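Local coordinates for protein mariner Mos1 transposase (Drosophila mauritiana, PDB 4MDB) that moves the mariner transposon Mos1 by cut-and-paste, its catalytic domain cutting and joining DNA with two divalent metal ions and here holding the inhibitor raltegravir, at residues 22-36 against 117-129. The protein carries 1 engineered substitution. Sequence-based numbering, arbitrary orientation.
With MG (magnesium ion), chain D; MG (magnesium ion), chain C; RLT (N-(4-fluorobenzyl)-5-hydroxy-1-methyl-2-(1-methyl-1-{[(5-methyl-1,3,4-oxadiazol-2-yl)carbonyl]amino}ethyl)-6-oxo-1,6-di hydropyrimidine-4-carboxamide), chain B.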
loop_
_atom_site.group_PDB
_atom_site.type_symbol
_atom_site.label_atom_id
_atom_site.label_comp_id
_atom_site.label_asym_id
_atom_site.label_seq_id
_atom_site.Cartn_x
_atom_site.Cartn_y
_atom_site.Cartn_z
ATOM N N ARG A 22 -9.606 5.058 -17.193
ATOM C CA ARG A 22 -8.523 4.144 -17.630
ATOM C C ARG A 22 -8.943 2.705 -17.452
ATOM O O ARG A 22 -8.776 1.884 -18.350
ATOM C CB ARG A 22 -7.223 4.376 -16.864
ATOM C CG ARG A 22 -6.125 3.352 -17.284
ATOM C CD ARG A 22 -4.865 3.739 -16.608
ATOM N NE ARG A 22 -3.778 2.778 -16.866
ATOM C CZ ARG A 22 -2.537 2.939 -16.400
ATOM N NH1 ARG A 22 -2.268 3.950 -15.604
ATOM N NH2 ARG A 22 -1.613 2.062 -16.686
ATOM N N TYR A 23 -9.466 2.359 -16.280
ATOM C CA TYR A 23 -9.888 1.002 -15.964
ATOM C C TYR A 23 -10.865 0.493 -16.970
ATOM O O TYR A 23 -10.753 -0.634 -17.389
ATOM C CB TYR A 23 -10.422 0.906 -14.544
ATOM C CG TYR A 23 -11.130 -0.376 -14.220
ATOM C CD1 TYR A 23 -10.430 -1.585 -13.998
ATOM C CD2 TYR A 23 -12.511 -0.417 -14.211
ATOM C CE1 TYR A 23 -11.089 -2.765 -13.723
ATOM C CE2 TYR A 23 -13.181 -1.600 -13.958
ATOM C CZ TYR A 23 -12.503 -2.769 -13.727
ATOM O OH TYR A 23 -13.252 -3.883 -13.471
ATOM N N LYS A 24 -11.806 1.357 -17.346
ATOM C CA LYS A 24 -12.858 0.941 -18.292
ATOM C C LYS A 24 -12.281 0.661 -19.668
ATOM O O LYS A 24 -12.770 -0.248 -20.348
ATOM C CB LYS A 24 -13.956 1.995 -18.308
ATOM C CG LYS A 24 -14.724 1.935 -16.978
ATOM C CD LYS A 24 -15.828 2.953 -16.933
ATOM C CE LYS A 24 -16.765 2.770 -15.743
ATOM N NZ LYS A 24 -17.349 4.115 -15.498
ATOM N N ARG A 25 -11.278 1.418 -20.089
ATOM C CA ARG A 25 -10.636 1.190 -21.382
ATOM C C ARG A 25 -9.869 -0.139 -21.305
ATOM O O ARG A 25 -10.006 -0.955 -22.184
ATOM C CB ARG A 25 -9.702 2.319 -21.788
ATOM C CG ARG A 25 -10.387 3.546 -22.393
ATOM C CD ARG A 25 -9.441 4.689 -22.819
ATOM N NE ARG A 25 -9.193 5.679 -21.760
ATOM C CZ ARG A 25 -8.111 5.763 -20.974
ATOM N NH1 ARG A 25 -8.044 6.740 -20.049
ATOM N NH2 ARG A 25 -7.093 4.903 -21.098
ATOM N N LYS A 26 -9.074 -0.359 -20.232
ATOM C CA LYS A 26 -8.234 -1.567 -20.145
ATOM C C LYS A 26 -7.882 -1.828 -18.722
ATOM O O LYS A 26 -7.153 -1.065 -18.190
ATOM C CB LYS A 26 -6.974 -1.448 -20.958
ATOM C CG LYS A 26 -6.136 -2.732 -21.009
ATOM C CD LYS A 26 -4.800 -2.402 -21.633
ATOM C CE LYS A 26 -3.895 -3.590 -21.811
ATOM N NZ LYS A 26 -2.477 -3.120 -21.571
ATOM N N SER A 27 -8.465 -2.842 -18.107
ATOM C CA SER A 27 -8.129 -3.102 -16.705
ATOM C C SER A 27 -6.663 -3.309 -16.481
ATOM O O SER A 27 -6.036 -4.066 -17.215
ATOM C CB SER A 27 -8.883 -4.303 -16.139
ATOM O OG SER A 27 -8.523 -4.524 -14.823
ATOM N N PHE A 28 -6.097 -2.709 -15.419
ATOM C CA PHE A 28 -4.670 -2.779 -15.103
ATOM C C PHE A 28 -4.466 -3.269 -13.701
ATOM O O PHE A 28 -3.339 -3.268 -13.136
ATOM C CB PHE A 28 -4.052 -1.404 -15.247
ATOM C CG PHE A 28 -4.767 -0.322 -14.461
ATOM C CD1 PHE A 28 -5.847 0.408 -15.022
ATOM C CD2 PHE A 28 -4.349 0.002 -13.207
ATOM C CE1 PHE A 28 -6.460 1.411 -14.344
ATOM C CE2 PHE A 28 -5.020 1.002 -12.492
ATOM C CZ PHE A 28 -6.056 1.715 -13.055
ATOM N N LEU A 29 -5.532 -3.714 -13.079
ATOM C CA LEU A 29 -5.451 -4.011 -11.665
ATOM C C LEU A 29 -4.511 -5.154 -11.270
ATOM O O LEU A 29 -3.938 -5.177 -10.161
ATOM C CB LEU A 29 -6.813 -4.388 -11.137
ATOM C CG LEU A 29 -7.920 -3.388 -11.336
ATOM C CD1 LEU A 29 -9.142 -3.962 -10.664
ATOM C CD2 LEU A 29 -7.613 -1.982 -10.846
ATOM N N HIS A 30 -4.317 -6.094 -12.205
ATOM C CA HIS A 30 -3.434 -7.214 -11.991
ATOM C C HIS A 30 -1.956 -6.832 -12.021
ATOM O O HIS A 30 -1.065 -7.658 -11.630
ATOM C CB HIS A 30 -3.706 -8.280 -13.072
ATOM C CG HIS A 30 -3.481 -7.777 -14.467
ATOM N ND1 HIS A 30 -4.322 -6.873 -15.068
ATOM C CD2 HIS A 30 -2.530 -8.068 -15.385
ATOM C CE1 HIS A 30 -3.894 -6.628 -16.296
ATOM N NE2 HIS A 30 -2.796 -7.352 -16.506
ATOM N N ARG A 31 -1.642 -5.597 -12.428
ATOM C CA ARG A 31 -0.279 -5.123 -12.405
ATOM C C ARG A 31 0.010 -4.194 -11.224
ATOM O O ARG A 31 1.105 -3.669 -11.121
ATOM C CB ARG A 31 0.113 -4.434 -13.728
ATOM C CG ARG A 31 -0.141 -5.376 -14.870
ATOM C CD ARG A 31 0.453 -4.922 -16.164
ATOM N NE ARG A 31 -0.244 -3.823 -16.811
ATOM C CZ ARG A 31 0.254 -2.601 -16.956
ATOM N NH1 ARG A 31 1.454 -2.301 -16.511
ATOM N NH2 ARG A 31 -0.459 -1.698 -17.598
ATOM N N ILE A 32 -0.939 -3.982 -10.311
ATOM C CA ILE A 32 -0.725 -3.056 -9.198
ATOM C C ILE A 32 0.022 -3.747 -8.056
ATOM O O ILE A 32 -0.309 -4.873 -7.622
ATOM C CB ILE A 32 -2.084 -2.546 -8.638
ATOM C CG1 ILE A 32 -2.757 -1.664 -9.660
ATOM C CG2 ILE A 32 -1.865 -1.811 -7.350
ATOM C CD1 ILE A 32 -4.142 -1.237 -9.259
ATOM N N VAL A 33 1.041 -3.081 -7.622
ATOM C CA VAL A 33 1.727 -3.399 -6.415
ATOM C C VAL A 33 1.481 -2.167 -5.525
ATOM O O VAL A 33 1.676 -1.017 -5.944
ATOM C CB VAL A 33 3.239 -3.540 -6.703
ATOM C CG1 VAL A 33 4.095 -3.606 -5.443
ATOM C CG2 VAL A 33 3.511 -4.751 -7.593
ATOM N N THR A 34 1.101 -2.450 -4.288
ATOM C CA THR A 34 0.735 -1.349 -3.371
ATOM C C THR A 34 1.379 -1.532 -2.045
ATOM O O THR A 34 1.696 -2.652 -1.639
ATOM C CB THR A 34 -0.782 -1.146 -3.374
ATOM O OG1 THR A 34 -1.162 0.093 -2.760
ATOM C CG2 THR A 34 -1.520 -2.212 -2.609
ATOM N N GLY A 35 1.447 -0.461 -1.253
ATOM C CA GLY A 35 2.058 -0.576 0.055
ATOM C C GLY A 35 1.833 0.630 0.890
ATOM O O GLY A 35 1.405 1.706 0.411
ATOM N N ASP A 36 2.150 0.472 2.152
ATOM C CA ASP A 36 1.905 1.564 3.152
ATOM C C ASP A 36 2.565 1.103 4.475
ATOM O O ASP A 36 2.908 -0.077 4.695
ATOM C CB ASP A 36 0.411 1.744 3.394
ATOM C CG ASP A 36 0.049 3.013 4.156
ATOM O OD1 ASP A 36 0.768 4.000 3.970
ATOM O OD2 ASP A 36 -0.997 2.876 4.864
ATOM N N TYR A 117 7.062 -10.299 -13.798
ATOM C CA TYR A 117 7.910 -9.109 -13.703
ATOM C C TYR A 117 9.374 -9.408 -13.997
ATOM O O TYR A 117 10.030 -8.586 -14.570
ATOM C CB TYR A 117 7.779 -8.391 -12.356
ATOM C CG TYR A 117 6.384 -7.940 -12.127
ATOM C CD1 TYR A 117 5.719 -7.210 -13.086
ATOM C CD2 TYR A 117 5.707 -8.247 -10.968
ATOM C CE1 TYR A 117 4.430 -6.821 -12.895
ATOM C CE2 TYR A 117 4.422 -7.826 -10.760
ATOM C CZ TYR A 117 3.801 -7.101 -11.735
ATOM O OH TYR A 117 2.558 -6.701 -11.587
ATOM N N GLN A 118 9.872 -10.572 -13.600
ATOM C CA GLN A 118 11.296 -10.846 -13.823
ATOM C C GLN A 118 11.515 -10.784 -15.319
ATOM O O GLN A 118 12.493 -10.337 -15.758
ATOM C CB GLN A 118 11.759 -12.181 -13.220
ATOM C CG GLN A 118 12.803 -12.970 -14.009
ATOM C CD GLN A 118 12.399 -14.407 -14.230
ATOM O OE1 GLN A 118 12.272 -15.180 -13.304
ATOM N NE2 GLN A 118 12.157 -14.751 -15.478
ATOM N N LYS A 119 10.559 -11.320 -16.072
ATOM C CA LYS A 119 10.710 -11.483 -17.514
ATOM C C LYS A 119 10.446 -10.198 -18.287
ATOM O O LYS A 119 10.626 -10.148 -19.504
ATOM C CB LYS A 119 9.791 -12.597 -18.023
ATOM C CG LYS A 119 9.764 -13.833 -17.139
ATOM C CD LYS A 119 9.117 -15.008 -17.852
ATOM C CE LYS A 119 9.081 -16.241 -16.964
ATOM N NZ LYS A 119 7.802 -16.990 -17.107
ATOM N N ARG A 120 10.017 -9.160 -17.579
ATOM C CA ARG A 120 9.723 -7.886 -18.217
ATOM C C ARG A 120 8.549 -7.970 -19.177
ATOM O O ARG A 120 8.479 -7.205 -20.140
ATOM C CB ARG A 120 10.960 -7.359 -18.949
ATOM C CG ARG A 120 12.062 -6.863 -18.028
ATOM C CD ARG A 120 11.490 -6.121 -16.831
ATOM N NE ARG A 120 12.535 -5.667 -15.917
ATOM C CZ ARG A 120 12.607 -6.011 -14.635
ATOM N NH1 ARG A 120 11.693 -6.815 -14.110
ATOM N NH2 ARG A 120 13.593 -5.549 -13.878
ATOM N N GLN A 121 7.622 -8.887 -18.923
ATOM C CA GLN A 121 6.462 -8.969 -19.777
ATOM C C GLN A 121 5.472 -8.024 -19.238
ATOM O O GLN A 121 4.454 -7.807 -19.866
ATOM C CB GLN A 121 5.853 -10.339 -19.768
ATOM C CG GLN A 121 6.813 -11.434 -19.445
ATOM C CD GLN A 121 6.174 -12.748 -19.678
ATOM O OE1 GLN A 121 5.233 -13.133 -18.979
ATOM N NE2 GLN A 121 6.627 -13.421 -20.717
ATOM N N HIS A 122 5.760 -7.479 -18.041
ATOM C CA HIS A 122 4.691 -6.764 -17.355
ATOM C C HIS A 122 5.246 -5.652 -16.472
ATOM O O HIS A 122 5.987 -5.910 -15.523
ATOM C CB HIS A 122 3.853 -7.732 -16.516
ATOM C CG HIS A 122 2.599 -8.190 -17.195
ATOM N ND1 HIS A 122 1.353 -8.069 -16.619
ATOM C CD2 HIS A 122 2.401 -8.769 -18.402
ATOM C CE1 HIS A 122 0.441 -8.554 -17.441
ATOM N NE2 HIS A 122 1.050 -8.986 -18.531
ATOM N N ARG A 123 4.883 -4.413 -16.791
ATOM C CA ARG A 123 5.339 -3.265 -16.030
ATOM C C ARG A 123 4.560 -3.101 -14.742
ATOM O O ARG A 123 3.338 -3.210 -14.724
ATOM C CB ARG A 123 5.163 -2.014 -16.899
ATOM C CG ARG A 123 5.714 -0.768 -16.301
ATOM C CD ARG A 123 5.441 0.435 -17.157
ATOM N NE ARG A 123 6.158 1.609 -16.625
ATOM C CZ ARG A 123 5.976 2.866 -17.044
ATOM N NH1 ARG A 123 5.047 3.169 -17.967
ATOM N NH2 ARG A 123 6.684 3.872 -16.535
ATOM N N VAL A 124 5.302 -2.864 -13.689
ATOM C CA VAL A 124 4.743 -2.642 -12.365
ATOM C C VAL A 124 3.983 -1.323 -12.391
ATOM O O VAL A 124 4.511 -0.289 -12.844
ATOM C CB VAL A 124 5.794 -2.641 -11.272
ATOM C CG1 VAL A 124 5.173 -2.138 -9.954
ATOM C CG2 VAL A 124 6.470 -4.027 -11.210
ATOM N N ILE A 125 2.785 -1.322 -11.804
ATOM C CA ILE A 125 2.069 -0.138 -11.537
ATOM C C ILE A 125 2.113 0.031 -9.998
ATOM O O ILE A 125 1.519 -0.775 -9.310
ATOM C CB ILE A 125 0.636 -0.184 -12.058
ATOM C CG1 ILE A 125 0.637 -0.301 -13.581
ATOM C CG2 ILE A 125 -0.199 1.014 -11.580
ATOM C CD1 ILE A 125 -0.711 -0.534 -14.189
ATOM N N PHE A 126 2.619 1.125 -9.500
ATOM C CA PHE A 126 2.901 1.252 -8.070
ATOM C C PHE A 126 1.937 2.235 -7.462
ATOM O O PHE A 126 1.813 3.384 -7.918
ATOM C CB PHE A 126 4.337 1.731 -7.846
ATOM C CG PHE A 126 4.866 1.582 -6.458
ATOM C CD1 PHE A 126 4.905 0.375 -5.850
ATOM C CD2 PHE A 126 5.381 2.687 -5.779
ATOM C CE1 PHE A 126 5.469 0.205 -4.606
ATOM C CE2 PHE A 126 5.924 2.528 -4.506
ATOM C CZ PHE A 126 5.959 1.256 -3.954
ATOM N N LEU A 127 1.281 1.796 -6.403
ATOM C CA LEU A 127 0.329 2.643 -5.686
ATOM C C LEU A 127 0.757 2.819 -4.269
ATOM O O LEU A 127 0.746 1.854 -3.456
ATOM C CB LEU A 127 -1.088 2.071 -5.787
ATOM C CG LEU A 127 -2.239 2.765 -5.002
ATOM C CD1 LEU A 127 -2.377 4.159 -5.571
ATOM C CD2 LEU A 127 -3.461 1.921 -5.259
ATOM N N HIS A 128 1.184 4.043 -3.988
ATOM C CA HIS A 128 1.524 4.418 -2.616
ATOM C C HIS A 128 1.014 5.801 -2.329
ATOM O O HIS A 128 0.706 6.544 -3.226
ATOM C CB HIS A 128 3.065 4.266 -2.318
ATOM C CG HIS A 128 3.972 5.177 -3.055
ATOM N ND1 HIS A 128 5.314 5.277 -2.742
ATOM C CD2 HIS A 128 3.785 5.991 -4.124
ATOM C CE1 HIS A 128 5.894 6.143 -3.548
ATOM N NE2 HIS A 128 4.998 6.583 -4.403
ATOM N N ASP A 129 0.973 6.132 -1.051
ATOM C CA ASP A 129 0.468 7.460 -0.712
ATOM C C ASP A 129 1.511 8.583 -0.758
ATOM O O ASP A 129 2.665 8.384 -1.095
ATOM C CB ASP A 129 -0.347 7.360 0.553
ATOM C CG ASP A 129 0.445 7.136 1.831
ATOM O OD1 ASP A 129 1.601 7.506 1.846
ATOM O OD2 ASP A 129 -0.072 6.514 2.845
HETATM MG MG MG D . 0.538 5.912 4.744
HETATM MG MG MG C . -2.261 3.908 5.904
HETATM C CAA RLT B . -2.163 14.554 3.234
HETATM C CAB RLT B . -5.149 6.720 8.111
HETATM C CAC RLT B . -5.615 9.713 7.687
HETATM C CAD RLT B . -3.808 9.366 9.732
HETATM O OAE RLT B . 0.417 7.874 5.316
HETATM O OAF RLT B . -3.913 10.803 5.453
HETATM O OAG RLT B . -3.672 5.169 6.850
HETATM O OAH RLT B . -1.395 5.731 5.572
HETATM F FAI RLT B . 0.067 14.115 1.777
HETATM C CAJ RLT B . -0.007 11.901 2.683
HETATM C CAK RLT B . 0.988 13.667 3.948
HETATM C CAL RLT B . 0.268 11.001 3.733
HETATM C CAM RLT B . 1.267 12.779 4.996
HETATM C CAN RLT B . 1.215 10.519 6.071
HETATM N NAO RLT B . -1.610 14.530 5.832
HETATM N NAP RLT B . -1.993 13.573 6.810
HETATM N NAQ RLT B . -2.321 9.083 7.023
HETATM N NAR RLT B . -0.052 9.853 6.397
HETATM N NAS RLT B . -3.489 10.994 7.744
HETATM O OAT RLT B . -2.810 12.935 4.793
HETATM C CAU RLT B . -0.336 8.620 5.880
HETATM C CAV RLT B . -3.414 11.372 6.438
HETATM C CAW RLT B . -2.132 14.088 4.659
HETATM C CAX RLT B . 0.353 13.248 2.789
HETATM C CAY RLT B . 0.920 11.439 4.908
HETATM C CAZ RLT B . -1.960 6.734 6.260
HETATM C CBA RLT B . -2.690 12.630 6.121
HETATM C CBB RLT B . -1.582 8.133 6.331
HETATM C CBC RLT B . -3.497 8.732 7.605
HETATM C CBD RLT B . -3.224 6.357 6.842
HETATM N NBE RLT B . -3.925 7.360 7.533
HETATM C CBF RLT B . -4.261 9.937 8.359
HETATM O O HOH W 1 1.368 -7.259 -9.462
HETATM O O HOH W 2 1.568 4.342 1.175
HETATM O O HOH W 3 2.500 6.365 4.232
HETATM O O HOH W 4 -1.383 3.389 7.678
HETATM O O HOH W 5 1.334 5.298 6.583
#
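Ile125 lays its CD1 over one face of the Arg31 guanidinium, 3.6 Å from Arg31 CZ, while at that group's edge Arg123 O accepts a hydrogen bond from Arg31 NH1 (2.8 Å). Arginine suits this place, having both an apolar stem and a flat donor group; a bend at chi3 (-74°) folds it back to the carbonyl. Arg31 CD lies 3.3 Å from His122 ND1, guanidinium and ring nearly perpendicular. The His122 ring meets His30 rim to rim, planes 62° apart, and Val124 CG2 sits over the centre of one Tyr117 face. Strands 32-36 and 125-127 pair in parallel: Val33 N donates to Ile125 O and Val33 O accepts from Leu127 N. Beta-branched Ile32, Val33 and Ile125 suit the extended backbone. Thr34 OG1, anti to the backbone N (chi1 -166°), reaches Leu127 O at 2.7 Å from above the carbonyl plane; Gly35 N also donates to that oxygen. Asp36 OD1 and Asp129 OD2 stand 2.9 Å apart because both bind the same magnesium. With two carboxylate oxygens, Asp36 also binds the second through OD2, alongside Asp164; raltegravir OAH bridges both ions. These central RNase H-like strands run between strands 69-78 and 149-150, Phe126 against helix 96-113, Thr34 and Leu127 against helix 162-175.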